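Local coordinates for penicillin-binding protein 2B (Streptococcus pneumoniae, PDB 2WAD) that probably cross-links the peptide stems of adjacent glycan strands as a transpeptidase of the elongation machinery that builds peripheral peptidoglycan of the cell wall, at residues R602-G607 / T632-Y637. Numbering follows the deposited sequence.
Sequences RAFSDG and TNAVAY. Unlike the reference sequence in segment 602-607: Asp606 (reference Asn).
Phe604 reaches from the turn of residues 602-605 to the strand of 634-637, and its ring accounts for every close approach between the two. The CB bond already points toward the strand; with CG anti to the carbonyl carbon (chi1 -79°), the ring carries on in that direction, bringing CE1 and CZ foremost. CE1 meets the methyl CB of Ala636 at 3.9 Å. CZ, at the far end of the ring, lies 4.1 Å from CB of Ala634 and 3.6 Å from the carbonyl O of Val635. The ring end thus settles between two alanine methyls separated by one residue, both directed toward Phe604, beside the Val635 carbonyl that lies between them, and meets all three atoms obliquely. The contact is small, burying 118 Å² in total, and apart from the approach to the Val635 carbonyl O it is apolar. Val635 lends its backbone here, while its own CB points away, to the side of helix 525-536, where it touches Val532; the side chain of Val635 lies about 9 Å from that of Ser386, the probable acyl-ester serine. Strand 634-638 is held between strands 645-650 and 613-616 in the antiparallel sheet of the penicillin-binding transpeptidase fold. Phe604 packs on the other face of this strand, also touching Val591 and Ser592 of helix 578-593 and Pro663 and Ala666 of C-terminal helix 661-676, so that its ring joins both helices to the sheet.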
# COMPACT_ATOMS: atom_id res chain seq x y z
N ARG A 602 30.38 -15.25 -0.99
CA ARG A 602 30.97 -15.20 -2.33
C ARG A 602 29.95 -15.45 -3.46
O ARG A 602 30.15 -15.01 -4.59
CB ARG A 602 32.18 -16.15 -2.44
CG ARG A 602 33.41 -15.65 -1.67
CD ARG A 602 34.58 -16.64 -1.76
NE ARG A 602 34.26 -17.89 -1.08
CZ ARG A 602 34.85 -18.31 0.04
NH1 ARG A 602 35.83 -17.60 0.60
NH2 ARG A 602 34.48 -19.45 0.60
N ALA A 603 28.83 -16.12 -3.16
CA ALA A 603 27.80 -16.24 -4.20
C ALA A 603 27.29 -14.91 -4.77
O ALA A 603 26.86 -14.87 -5.94
CB ALA A 603 26.63 -17.15 -3.76
N PHE A 604 27.34 -13.85 -3.96
CA PHE A 604 27.00 -12.48 -4.39
C PHE A 604 27.84 -12.01 -5.59
O PHE A 604 27.33 -11.30 -6.45
CB PHE A 604 27.24 -11.42 -3.28
CG PHE A 604 26.16 -11.34 -2.24
CD1 PHE A 604 24.84 -11.11 -2.59
CD2 PHE A 604 26.48 -11.46 -0.88
CE1 PHE A 604 23.83 -11.01 -1.64
CE2 PHE A 604 25.48 -11.36 0.10
CZ PHE A 604 24.15 -11.14 -0.28
N SER A 605 29.13 -12.35 -5.61
CA SER A 605 30.06 -11.83 -6.63
C SER A 605 30.16 -12.73 -7.85
O SER A 605 30.69 -12.31 -8.87
CB SER A 605 31.47 -11.69 -6.06
OG SER A 605 31.47 -11.05 -4.81
N ASP A 606 29.65 -13.96 -7.75
CA ASP A 606 29.81 -14.97 -8.80
C ASP A 606 28.95 -14.67 -10.03
O ASP A 606 27.76 -14.99 -10.07
CB ASP A 606 29.47 -16.36 -8.24
CG ASP A 606 29.68 -17.48 -9.25
OD1 ASP A 606 30.11 -17.22 -10.40
OD2 ASP A 606 29.42 -18.65 -8.88
N GLY A 607 29.56 -14.04 -11.03
CA GLY A 607 28.83 -13.55 -12.19
C GLY A 607 28.24 -12.15 -11.99
O GLY A 607 27.42 -11.70 -12.79
N THR A 632 16.59 -18.41 4.35
CA THR A 632 17.66 -18.06 3.40
C THR A 632 17.63 -16.59 2.91
O THR A 632 17.65 -16.29 1.71
CB THR A 632 17.79 -19.10 2.25
OG1 THR A 632 16.97 -18.76 1.13
CG2 THR A 632 17.36 -20.46 2.74
N ASN A 633 17.58 -15.64 3.84
CA ASN A 633 17.36 -14.24 3.46
C ASN A 633 18.67 -13.58 3.04
O ASN A 633 19.74 -14.08 3.35
CB ASN A 633 16.76 -13.50 4.66
CG ASN A 633 15.43 -14.09 5.13
OD1 ASN A 633 14.69 -14.73 4.36
ND2 ASN A 633 15.14 -13.90 6.41
N ALA A 634 18.60 -12.45 2.35
CA ALA A 634 19.83 -11.77 1.94
C ALA A 634 19.52 -10.29 1.72
O ALA A 634 18.43 -9.96 1.27
CB ALA A 634 20.38 -12.39 0.63
N VAL A 635 20.47 -9.41 2.02
CA VAL A 635 20.39 -8.00 1.66
C VAL A 635 21.68 -7.62 0.94
O VAL A 635 22.73 -8.20 1.20
CB VAL A 635 20.17 -7.09 2.93
CG1 VAL A 635 18.86 -7.42 3.62
CG2 VAL A 635 21.32 -7.24 3.93
N ALA A 636 21.63 -6.66 0.01
CA ALA A 636 22.79 -6.28 -0.78
C ALA A 636 22.62 -4.87 -1.32
O ALA A 636 21.50 -4.39 -1.48
CB ALA A 636 22.97 -7.26 -1.97
N TYR A 637 23.73 -4.21 -1.65
CA TYR A 637 23.68 -2.99 -2.46
C TYR A 637 24.84 -2.94 -3.46
O TYR A 637 25.78 -3.73 -3.36
CB TYR A 637 23.67 -1.73 -1.59
CG TYR A 637 24.87 -1.60 -0.67
CD1 TYR A 637 26.08 -1.08 -1.12
CD2 TYR A 637 24.79 -2.04 0.65
CE1 TYR A 637 27.19 -0.98 -0.25
CE2 TYR A 637 25.87 -1.93 1.52
CZ TYR A 637 27.07 -1.41 1.05
OH TYR A 637 28.14 -1.34 1.93